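Local structure of pancreatic lipase related protein 2 (Equus caballus, 1W52) at residues D14-G19 against E189-D194; C183-S188 against F217-K222; V201-T206 against Q221-M226; A128-L133 against G161-R166. The protein probably hydrolyses galactolipids and triacylglycerols to release fatty acids, acting as a secreted, calcium-binding lipase of the alpha/beta hydrolase superfamily. All coordinates share one frame; numbering follows the deposited sequence.

Interaction 1 (D14-G19 against E189-D194); sequences DKPWAG and EEVRLD. With CA (calcium ion), chain E.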
# COMPACT_ATOMS: atom_id res chain seq x y z
N ASP A 14 -29.81 14.56 3.00
CA ASP A 14 -30.56 13.32 2.96
C ASP A 14 -29.87 12.26 2.14
O ASP A 14 -29.09 12.54 1.28
CB ASP A 14 -32.06 13.52 2.61
CG ASP A 14 -32.28 13.96 1.15
OD1 ASP A 14 -32.09 13.11 0.25
OD2 ASP A 14 -32.67 15.10 0.83
N LYS A 15 -30.17 11.03 2.49
CA LYS A 15 -29.68 9.83 1.84
C LYS A 15 -29.09 10.12 0.45
O LYS A 15 -29.63 10.96 -0.25
CB LYS A 15 -30.85 8.81 1.75
CG LYS A 15 -31.66 8.66 3.09
CD LYS A 15 -32.90 7.80 2.98
CE LYS A 15 -32.52 6.34 3.11
NZ LYS A 15 -33.48 5.51 2.35
N PRO A 16 -27.98 9.48 0.05
CA PRO A 16 -27.13 8.64 0.92
C PRO A 16 -26.09 9.37 1.76
O PRO A 16 -25.27 8.69 2.37
CB PRO A 16 -26.42 7.72 -0.09
CG PRO A 16 -26.25 8.52 -1.28
CD PRO A 16 -27.50 9.43 -1.34
N TRP A 17 -26.17 10.69 1.84
CA TRP A 17 -25.20 11.44 2.65
C TRP A 17 -25.37 11.29 4.15
O TRP A 17 -24.44 11.58 4.90
CB TRP A 17 -25.21 12.91 2.26
CG TRP A 17 -25.04 13.03 0.76
CD1 TRP A 17 -26.01 13.27 -0.14
CD2 TRP A 17 -23.83 12.84 0.01
NE1 TRP A 17 -25.48 13.28 -1.42
CE2 TRP A 17 -24.15 13.02 -1.35
CE3 TRP A 17 -22.50 12.59 0.35
CZ2 TRP A 17 -23.20 12.95 -2.36
CZ3 TRP A 17 -21.57 12.49 -0.64
CH2 TRP A 17 -21.92 12.66 -1.98
N ALA A 18 -26.56 10.84 4.56
CA ALA A 18 -26.94 10.72 5.98
C ALA A 18 -28.33 10.10 6.11
O ALA A 18 -29.13 10.22 5.20
CB ALA A 18 -26.89 12.09 6.73
N GLY A 19 -28.60 9.47 7.26
CA GLY A 19 -29.75 8.59 7.42
C GLY A 19 -29.60 7.31 6.61
O GLY A 19 -30.54 6.83 6.00
N GLU A 189 -22.01 4.50 -3.90
CA GLU A 189 -20.73 4.82 -4.44
C GLU A 189 -20.69 6.32 -4.48
O GLU A 189 -19.65 6.93 -4.56
CB GLU A 189 -20.57 4.18 -5.81
CG GLU A 189 -20.90 2.67 -5.85
CD GLU A 189 -20.76 2.06 -7.25
OE1 GLU A 189 -21.58 2.40 -8.12
OE2 GLU A 189 -19.85 1.25 -7.51
N GLU A 190 -21.85 6.94 -4.36
CA GLU A 190 -21.92 8.38 -4.35
C GLU A 190 -21.10 8.98 -3.20
O GLU A 190 -20.58 10.12 -3.29
CB GLU A 190 -23.41 8.83 -4.32
CG GLU A 190 -23.59 10.33 -4.11
CD GLU A 190 -24.93 10.90 -4.60
OE1 GLU A 190 -25.95 10.17 -4.59
OE2 GLU A 190 -24.98 12.10 -4.98
N VAL A 191 -20.96 8.21 -2.12
CA VAL A 191 -20.41 8.72 -0.83
C VAL A 191 -19.03 8.21 -0.53
O VAL A 191 -18.29 8.80 0.23
CB VAL A 191 -21.32 8.37 0.40
CG1 VAL A 191 -22.70 8.99 0.22
CG2 VAL A 191 -21.44 6.88 0.57
N ARG A 192 -18.70 7.11 -1.16
CA ARG A 192 -17.44 6.51 -0.96
C ARG A 192 -16.51 6.72 -2.17
O ARG A 192 -16.41 7.85 -2.71
CB ARG A 192 -17.65 5.04 -0.56
CG ARG A 192 -18.28 4.11 -1.57
CD ARG A 192 -18.43 2.78 -1.02
NE ARG A 192 -18.91 1.72 -1.91
CZ ARG A 192 -18.28 1.27 -2.99
NH1 ARG A 192 -17.16 1.82 -3.44
NH2 ARG A 192 -18.80 0.26 -3.68
N LEU A 193 -15.74 5.68 -2.47
CA LEU A 193 -14.69 5.68 -3.45
C LEU A 193 -14.83 4.34 -4.16
O LEU A 193 -14.88 3.26 -3.51
CB LEU A 193 -13.31 5.83 -2.79
CG LEU A 193 -12.16 5.20 -3.63
CD1 LEU A 193 -12.06 5.88 -4.98
CD2 LEU A 193 -10.74 5.17 -3.00
N ASP A 194 -14.87 4.39 -5.48
CA ASP A 194 -15.07 3.20 -6.27
C ASP A 194 -14.42 3.48 -7.57
O ASP A 194 -14.15 4.65 -7.84
CB ASP A 194 -16.58 2.91 -6.42
CG ASP A 194 -17.30 3.88 -7.39
OD1 ASP A 194 -17.61 5.05 -6.97
OD2 ASP A 194 -17.62 3.50 -8.56
CA CA E . -17.71 7.16 -5.68
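Pro16 and Trp17, in a loop near the N-terminus, pack against Glu190 and Val191 of the calcium-binding loop of this lipase, which has the alpha/beta hydrolase fold. No hydrogen bond joins the two loops; contact is made by apolar packing and by the chain of Glu190 against the indole. The apolar part centres on one methyl group. CG1 of Val191 sits over a face of the Trp17 indole as a CH-pi contact, 4.0 Å from the centroid of the six-membered ring and nearer its rim than its middle. The same CG1 meets Pro16 CG at 3.9 Å; a cis peptide bond precedes Pro16. In the polar part, CG of Glu190, anti to the backbone N (chi1 172°), comes beside Trp17 CZ2 and CH2. The side chain crosses the indole at about a right angle, while OE1 stays 3.7 Å from Pro16 CD. Ring and carboxylate planes stand 71° apart. Outside the two loops, Arg124 makes a cation-pi contact with the indole, and Gln121 bonds the carbonyl of Trp17. The calcium ion is held by Glu189 O at 2.2 Å and Asp194 OD1 at 2.5 Å, together with OD1 and OD2 of Asp197.

Interaction 2 (C183-S188 against F217-K222); sequences CFQDAS and FGMSQK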
# COMPACT_ATOMS: atom_id res chain seq x y z
N CYS A 183 -18.82 4.30 8.09
CA CYS A 183 -19.60 5.22 7.26
C CYS A 183 -19.43 5.07 5.76
O CYS A 183 -20.15 5.70 5.04
CB CYS A 183 -19.32 6.67 7.62
SG CYS A 183 -19.61 6.97 9.34
N PHE A 184 -18.56 4.19 5.30
CA PHE A 184 -18.29 4.00 3.88
C PHE A 184 -18.43 2.54 3.45
O PHE A 184 -19.18 2.22 2.56
CB PHE A 184 -16.88 4.47 3.61
CG PHE A 184 -16.64 5.91 3.94
CD1 PHE A 184 -17.08 6.89 3.11
CD2 PHE A 184 -15.93 6.28 5.05
CE1 PHE A 184 -16.84 8.20 3.37
CE2 PHE A 184 -15.67 7.63 5.34
CZ PHE A 184 -16.13 8.58 4.49
N GLN A 185 -17.73 1.61 4.04
CA GLN A 185 -17.95 0.23 3.60
C GLN A 185 -19.45 -0.02 3.39
O GLN A 185 -20.29 0.40 4.21
CB GLN A 185 -17.36 -0.79 4.58
CG GLN A 185 -17.19 -2.14 3.95
CD GLN A 185 -15.84 -2.75 4.26
OE1 GLN A 185 -14.80 -2.10 4.17
NE2 GLN A 185 -15.84 -4.00 4.59
N ASP A 186 -19.76 -0.69 2.27
CA ASP A 186 -21.14 -1.00 1.79
C ASP A 186 -22.08 0.21 1.79
O ASP A 186 -23.11 0.22 2.40
CB ASP A 186 -21.78 -2.13 2.58
CG ASP A 186 -20.85 -3.30 2.82
OD1 ASP A 186 -19.92 -3.59 1.98
OD2 ASP A 186 -21.02 -4.03 3.85
N ALA A 187 -21.68 1.27 1.14
CA ALA A 187 -22.54 2.42 0.97
C ALA A 187 -22.63 2.81 -0.53
O ALA A 187 -21.91 2.27 -1.37
CB ALA A 187 -22.07 3.56 1.83
N SER A 188 -23.56 3.71 -0.86
CA SER A 188 -23.68 4.18 -2.21
C SER A 188 -22.31 4.65 -2.61
O SER A 188 -21.55 5.16 -1.76
CB SER A 188 -24.62 5.37 -2.30
OG SER A 188 -24.85 5.71 -3.66
N PHE A 217 -9.87 -0.03 11.07
CA PHE A 217 -10.20 1.24 10.43
C PHE A 217 -10.27 1.23 8.92
O PHE A 217 -10.92 2.09 8.31
CB PHE A 217 -9.18 2.28 10.88
CG PHE A 217 -9.32 2.67 12.32
CD1 PHE A 217 -10.55 3.12 12.83
CD2 PHE A 217 -8.25 2.56 13.19
CE1 PHE A 217 -10.67 3.44 14.15
CE2 PHE A 217 -8.37 2.91 14.49
CZ PHE A 217 -9.57 3.34 14.96
N GLY A 218 -9.56 0.27 8.32
CA GLY A 218 -9.61 0.03 6.88
C GLY A 218 -10.77 -0.82 6.36
O GLY A 218 -11.33 -1.74 7.07
N MET A 219 -11.08 -0.50 5.10
CA MET A 219 -12.10 -1.17 4.32
C MET A 219 -11.55 -2.45 3.82
O MET A 219 -10.46 -2.46 3.29
CB MET A 219 -12.49 -0.36 3.09
CG MET A 219 -13.23 0.88 3.40
SD MET A 219 -13.96 1.69 1.99
CE MET A 219 -14.93 0.46 1.44
N SER A 220 -12.31 -3.51 3.97
CA SER A 220 -11.99 -4.79 3.35
C SER A 220 -12.51 -4.87 1.88
O SER A 220 -11.97 -5.59 1.04
CB SER A 220 -12.64 -5.88 4.18
OG SER A 220 -14.05 -5.71 4.23
N GLN A 221 -13.60 -4.15 1.63
CA GLN A 221 -14.23 -4.03 0.33
C GLN A 221 -13.32 -3.60 -0.78
O GLN A 221 -12.70 -2.56 -0.68
CB GLN A 221 -15.33 -3.00 0.44
CG GLN A 221 -16.17 -2.87 -0.79
CD GLN A 221 -17.55 -2.21 -0.52
OE1 GLN A 221 -17.66 -1.15 0.12
NE2 GLN A 221 -18.60 -2.83 -1.05
N LYS A 222 -13.30 -4.35 -1.88
CA LYS A 222 -12.55 -3.89 -3.05
C LYS A 222 -13.21 -2.67 -3.66
O LYS A 222 -14.40 -2.65 -3.84
CB LYS A 222 -12.48 -4.99 -4.08
CG LYS A 222 -11.42 -6.04 -3.79
CD LYS A 222 -12.14 -7.29 -3.44
CE LYS A 222 -11.22 -8.36 -2.93
NZ LYS A 222 -11.25 -9.55 -3.78
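Gln185 and Met219 bring their loops together with CA atoms 6.1 Å apart, neither segment forming a regular strand. Both loops follow strands of the central sheet of the alpha/beta hydrolase fold, and side-chain amides, not paired backbones, join them. The amide of Gln185 reaches across to Ser220: its chain leaves with CG anti to the backbone N (chi1 -161°) and then bends at chi2. NE2 donates to Ser220 OG, which lies tilted 23° from the amide plane. OE1 faces the backbone N atoms of Ser220 and Gln221 in two weak bonds, and its exact place is doubtful because it is modelled too close to a neighbour. An alanine in place of Gln185 would probably leave Ser220 OG without this donor and the backbone N of Ser220 without a nearby, if weak, acceptor. Gln221 runs past Gln185 in the opposite direction, sending its own amide back the other way. Apolar packing is slight, Met219 SD standing 4.3 Å from Phe184 CB, while the Phe184 ring stacks with His158 of helix 155-166. Gln221 OE1 accepts Asp186 N at 3.0 Å, the donor lying above the carbonyl plane.

Interaction 3 (V201-T206 against Q221-M226); sequences VDVIHT and QKVGHM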
# COMPACT_ATOMS: atom_id res chain seq x y z
N VAL A 201 -8.33 3.76 -10.53
CA VAL A 201 -8.33 3.74 -9.07
C VAL A 201 -7.54 2.53 -8.60
O VAL A 201 -7.85 1.38 -8.94
CB VAL A 201 -9.79 3.65 -8.47
CG1 VAL A 201 -9.77 3.70 -6.94
CG2 VAL A 201 -10.73 4.77 -9.00
N ASP A 202 -6.55 2.80 -7.78
CA ASP A 202 -5.78 1.73 -7.16
C ASP A 202 -5.82 1.88 -5.64
O ASP A 202 -5.66 2.96 -5.10
CB ASP A 202 -4.32 1.77 -7.61
CG ASP A 202 -3.68 3.14 -7.42
OD1 ASP A 202 -4.41 4.18 -7.57
OD2 ASP A 202 -2.47 3.27 -7.12
N VAL A 203 -5.99 0.78 -4.94
CA VAL A 203 -6.13 0.84 -3.51
C VAL A 203 -5.10 -0.03 -2.78
O VAL A 203 -4.85 -1.16 -3.17
CB VAL A 203 -7.53 0.40 -3.12
CG1 VAL A 203 -7.85 0.82 -1.67
CG2 VAL A 203 -8.53 1.00 -4.07
N ILE A 204 -4.51 0.52 -1.72
CA ILE A 204 -3.74 -0.26 -0.75
C ILE A 204 -4.52 -0.45 0.56
O ILE A 204 -4.94 0.52 1.18
CB ILE A 204 -2.39 0.40 -0.51
CG1 ILE A 204 -1.68 0.53 -1.83
CG2 ILE A 204 -1.51 -0.46 0.40
CD1 ILE A 204 -0.40 1.35 -1.72
N HIS A 205 -4.70 -1.71 0.95
CA HIS A 205 -5.47 -2.11 2.14
C HIS A 205 -4.52 -2.64 3.22
O HIS A 205 -3.99 -3.74 3.08
CB HIS A 205 -6.39 -3.28 1.82
CG HIS A 205 -7.44 -3.02 0.77
ND1 HIS A 205 -8.76 -2.75 1.10
CD2 HIS A 205 -7.39 -3.10 -0.58
CE1 HIS A 205 -9.46 -2.65 -0.02
NE2 HIS A 205 -8.65 -2.84 -1.05
N THR A 206 -4.32 -1.86 4.29
CA THR A 206 -3.46 -2.26 5.40
C THR A 206 -4.16 -2.54 6.72
O THR A 206 -3.53 -3.08 7.59
CB THR A 206 -2.34 -1.22 5.67
OG1 THR A 206 -2.93 0.08 5.90
CG2 THR A 206 -1.43 -1.05 4.42
N GLN A 221 -13.60 -4.15 1.63
CA GLN A 221 -14.23 -4.03 0.33
C GLN A 221 -13.32 -3.60 -0.78
O GLN A 221 -12.70 -2.56 -0.68
CB GLN A 221 -15.33 -3.00 0.44
CG GLN A 221 -16.17 -2.87 -0.79
CD GLN A 221 -17.55 -2.21 -0.52
OE1 GLN A 221 -17.66 -1.15 0.12
NE2 GLN A 221 -18.60 -2.83 -1.05
N LYS A 222 -13.30 -4.35 -1.88
CA LYS A 222 -12.55 -3.89 -3.05
C LYS A 222 -13.21 -2.67 -3.66
O LYS A 222 -14.40 -2.65 -3.84
CB LYS A 222 -12.48 -4.99 -4.08
CG LYS A 222 -11.42 -6.04 -3.79
CD LYS A 222 -12.14 -7.29 -3.44
CE LYS A 222 -11.22 -8.36 -2.93
NZ LYS A 222 -11.25 -9.55 -3.78
N VAL A 223 -12.44 -1.62 -3.93
CA VAL A 223 -13.01 -0.39 -4.50
C VAL A 223 -12.21 0.23 -5.61
O VAL A 223 -12.39 1.38 -5.87
CB VAL A 223 -13.18 0.72 -3.45
CG1 VAL A 223 -13.96 0.21 -2.30
CG2 VAL A 223 -11.86 1.16 -2.97
N GLY A 224 -11.35 -0.52 -6.26
CA GLY A 224 -10.43 0.04 -7.23
C GLY A 224 -10.45 -0.83 -8.45
O GLY A 224 -11.11 -1.87 -8.44
N HIS A 225 -9.77 -0.40 -9.51
CA HIS A 225 -9.48 -1.34 -10.58
C HIS A 225 -8.50 -2.35 -10.03
O HIS A 225 -8.49 -3.53 -10.40
CB HIS A 225 -8.96 -0.63 -11.83
CG HIS A 225 -9.92 0.39 -12.33
ND1 HIS A 225 -9.80 1.73 -12.00
CD2 HIS A 225 -11.06 0.28 -13.05
CE1 HIS A 225 -10.80 2.40 -12.52
NE2 HIS A 225 -11.59 1.55 -13.14
N MET A 226 -7.69 -1.89 -9.08
CA MET A 226 -6.77 -2.77 -8.40
C MET A 226 -6.81 -2.57 -6.88
O MET A 226 -6.76 -1.47 -6.38
CB MET A 226 -5.40 -2.47 -8.94
CG MET A 226 -5.34 -2.37 -10.44
SD MET A 226 -3.67 -2.84 -10.94
CE MET A 226 -2.87 -1.43 -11.28
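His225 and Val201 fix one end of this contact, where loop 221-226 leads into strand 226-230 beside strand 201-204. CG of His225 lies anti to its carbonyl carbon (chi1 -58°), and ND1 accepts the backbone N-H of Val201 at 2.9 Å, an almost straight bond (166°) that enters the imidazole plane at its edge. Val201 O in turn receives two backbone donors, His225 N at 2.7 Å and Met226 N at 3.3 Å. Val203 N then bonds Met226 O, so Met226 bridges to the residues on both sides of Asp202, the pattern of a parallel beta bridge. An alanine at His225 would probably leave Val201 N without its acceptor, though the backbone bonds to Val201 O would remain. Beside these bonds, Val203 CG2 meets Val223 CG2 at 3.5 Å, the two side chains crossing at about a right angle; Gly224 packs its CA against Val201 O and Val203 CG2. Toward Gln221 and Lys222, which are partly exposed, the contact thins out: CE1 of His205 approaches Gln221 O in the ring plane, and the Gln221 amide bonds Asp186 N instead. His205 NE2 is held by Asp227. In the central sheet, strand 201-204 lies between strand 173-177, where Arg173 and Thr175 bind the Asp202 carboxylate, and strand 226-230, beyond which lies strand 325-329.

Interaction 4 (A128-L133 against G161-R166); sequences AETAYL and GEAGRR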
# COMPACT_ATOMS: atom_id res chain seq x y z
N ALA A 128 -15.09 19.13 -3.06
CA ALA A 128 -15.46 20.29 -3.84
C ALA A 128 -14.38 21.35 -3.94
O ALA A 128 -14.08 21.75 -5.01
CB ALA A 128 -16.72 20.88 -3.26
N GLU A 129 -13.82 21.81 -2.84
CA GLU A 129 -12.65 22.68 -2.93
C GLU A 129 -11.72 22.14 -3.98
O GLU A 129 -11.29 22.88 -4.85
CB GLU A 129 -11.83 22.75 -1.65
CG GLU A 129 -12.58 23.30 -0.47
CD GLU A 129 -12.81 24.79 -0.57
OE1 GLU A 129 -11.84 25.54 -0.80
OE2 GLU A 129 -13.97 25.21 -0.40
N THR A 130 -11.39 20.85 -3.88
CA THR A 130 -10.39 20.22 -4.75
C THR A 130 -10.92 20.10 -6.17
O THR A 130 -10.37 20.71 -7.07
CB THR A 130 -9.93 18.85 -4.15
OG1 THR A 130 -9.00 19.11 -3.10
CG2 THR A 130 -9.13 18.00 -5.13
N ALA A 131 -11.98 19.33 -6.36
CA ALA A 131 -12.69 19.31 -7.64
C ALA A 131 -12.71 20.70 -8.28
O ALA A 131 -12.25 20.85 -9.37
CB ALA A 131 -14.09 18.79 -7.48
N TYR A 132 -13.22 21.70 -7.58
CA TYR A 132 -13.24 23.09 -8.06
C TYR A 132 -11.94 23.67 -8.58
O TYR A 132 -11.94 24.34 -9.62
CB TYR A 132 -13.67 24.01 -6.95
CG TYR A 132 -13.86 25.43 -7.37
CD1 TYR A 132 -14.76 25.77 -8.41
CD2 TYR A 132 -13.17 26.45 -6.72
CE1 TYR A 132 -14.93 27.07 -8.78
CE2 TYR A 132 -13.35 27.76 -7.07
CZ TYR A 132 -14.22 28.06 -8.09
OH TYR A 132 -14.35 29.39 -8.39
N LEU A 133 -10.87 23.46 -7.81
CA LEU A 133 -9.50 23.84 -8.20
C LEU A 133 -9.07 23.14 -9.47
O LEU A 133 -8.40 23.74 -10.29
CB LEU A 133 -8.52 23.44 -7.13
CG LEU A 133 -7.05 23.64 -7.47
CD1 LEU A 133 -6.85 24.94 -8.17
CD2 LEU A 133 -6.19 23.65 -6.16
N GLY A 161 -11.98 10.35 -3.88
CA GLY A 161 -13.00 9.71 -4.70
C GLY A 161 -14.17 10.66 -4.90
O GLY A 161 -15.02 10.43 -5.79
N GLU A 162 -14.26 11.69 -4.05
CA GLU A 162 -15.38 12.60 -4.10
C GLU A 162 -15.13 13.58 -5.21
O GLU A 162 -15.91 13.58 -6.17
CB GLU A 162 -15.64 13.33 -2.78
CG GLU A 162 -16.57 14.55 -2.89
CD GLU A 162 -18.07 14.23 -3.08
OE1 GLU A 162 -18.47 13.17 -3.63
OE2 GLU A 162 -18.88 15.11 -2.68
N ALA A 163 -14.09 14.42 -5.07
CA ALA A 163 -13.54 15.20 -6.19
C ALA A 163 -13.62 14.44 -7.52
O ALA A 163 -14.09 14.94 -8.52
CB ALA A 163 -12.14 15.53 -5.90
N GLY A 164 -13.17 13.21 -7.52
CA GLY A 164 -13.17 12.43 -8.73
C GLY A 164 -14.54 12.27 -9.39
O GLY A 164 -14.66 12.28 -10.63
N ARG A 165 -15.55 12.08 -8.55
CA ARG A 165 -16.91 11.93 -8.98
C ARG A 165 -17.52 13.28 -9.41
O ARG A 165 -18.34 13.34 -10.34
CB ARG A 165 -17.71 11.37 -7.83
CG ARG A 165 -19.19 11.21 -8.08
CD ARG A 165 -19.99 11.08 -6.78
NE ARG A 165 -19.92 12.34 -6.04
CZ ARG A 165 -20.88 13.25 -6.02
NH1 ARG A 165 -22.02 13.03 -6.66
NH2 ARG A 165 -20.71 14.38 -5.34
N ARG A 166 -17.14 14.36 -8.76
CA ARG A 166 -17.57 15.64 -9.22
C ARG A 166 -17.08 15.89 -10.64
O ARG A 166 -17.73 16.59 -11.35
CB ARG A 166 -17.10 16.74 -8.29
CG ARG A 166 -17.64 16.56 -6.89
CD ARG A 166 -17.01 17.48 -5.83
NE ARG A 166 -17.86 18.63 -5.55
CZ ARG A 166 -19.05 18.55 -4.99
NH1 ARG A 166 -19.55 17.37 -4.64
NH2 ARG A 166 -19.76 19.66 -4.78
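OE2 of Glu162 is gripped by two arginines, in a salt bridge with Arg166 NH1 at 3.1 Å and a weak bond from Arg165 NH2. OE1 of the same carboxylate takes Arg165 NE at 2.9 Å, the donor lying above the carboxylate plane. This network belongs wholly to helix 155-166, yet it bears on the contact with helix 116-141 because Arg166 is the long side chain that crosses to it. CG of Arg166 lies anti to its carbonyl carbon (chi1 -61°), and CB and CD touch Ala131 CB, CD at 3.6 Å. A bend at chi3 sets NE, which comes to 3.4 Å from Ala128 CB. Of the guanidinium, NH2 also packs on Ala128 CB, and Ala131 CB lies at the edge of the group, near its plane. Next to it the helices meet through alanines, Ala131 CB and Ala163 CB being 4.1 Å apart, and Thr130 CG2 also touches Ala163 CB. Such small side chains let the short helix axes approach to 8.2 Å while crossing at -46°. In the alpha/beta hydrolase fold, helix 155-166 is the one that follows the probable nucleophile Ser154. No hydrogen bond or salt bridge spans the two segments, which implies an interface held by apolar contact between alanines and by Arg166 packing on them, its charge probably balanced by Glu162 on its own helix.

Overall arrangement
The four contacts form a connected patch of the lipase domain. Interactions 1 and 2 have centres about 11 Å apart and touch where Pro16 packs on Ser188 and Arg192 NE weakly bonds Ala187 O. Interactions 2 and 3 share Gln221 and Lys222, and His205 ND1 bonds Met219 O at 2.8 Å. This join lies near the probable charge-relay Asp178, whose side chain is about 4 Å from that of His205 and about 6 Å from that of Met219; Phe217 touches the bound detergent. Interaction 4 is nested within the loop closed by interaction 1, centres about 15 Å apart, linked by a long, weak ion pair between Glu190 and Arg165.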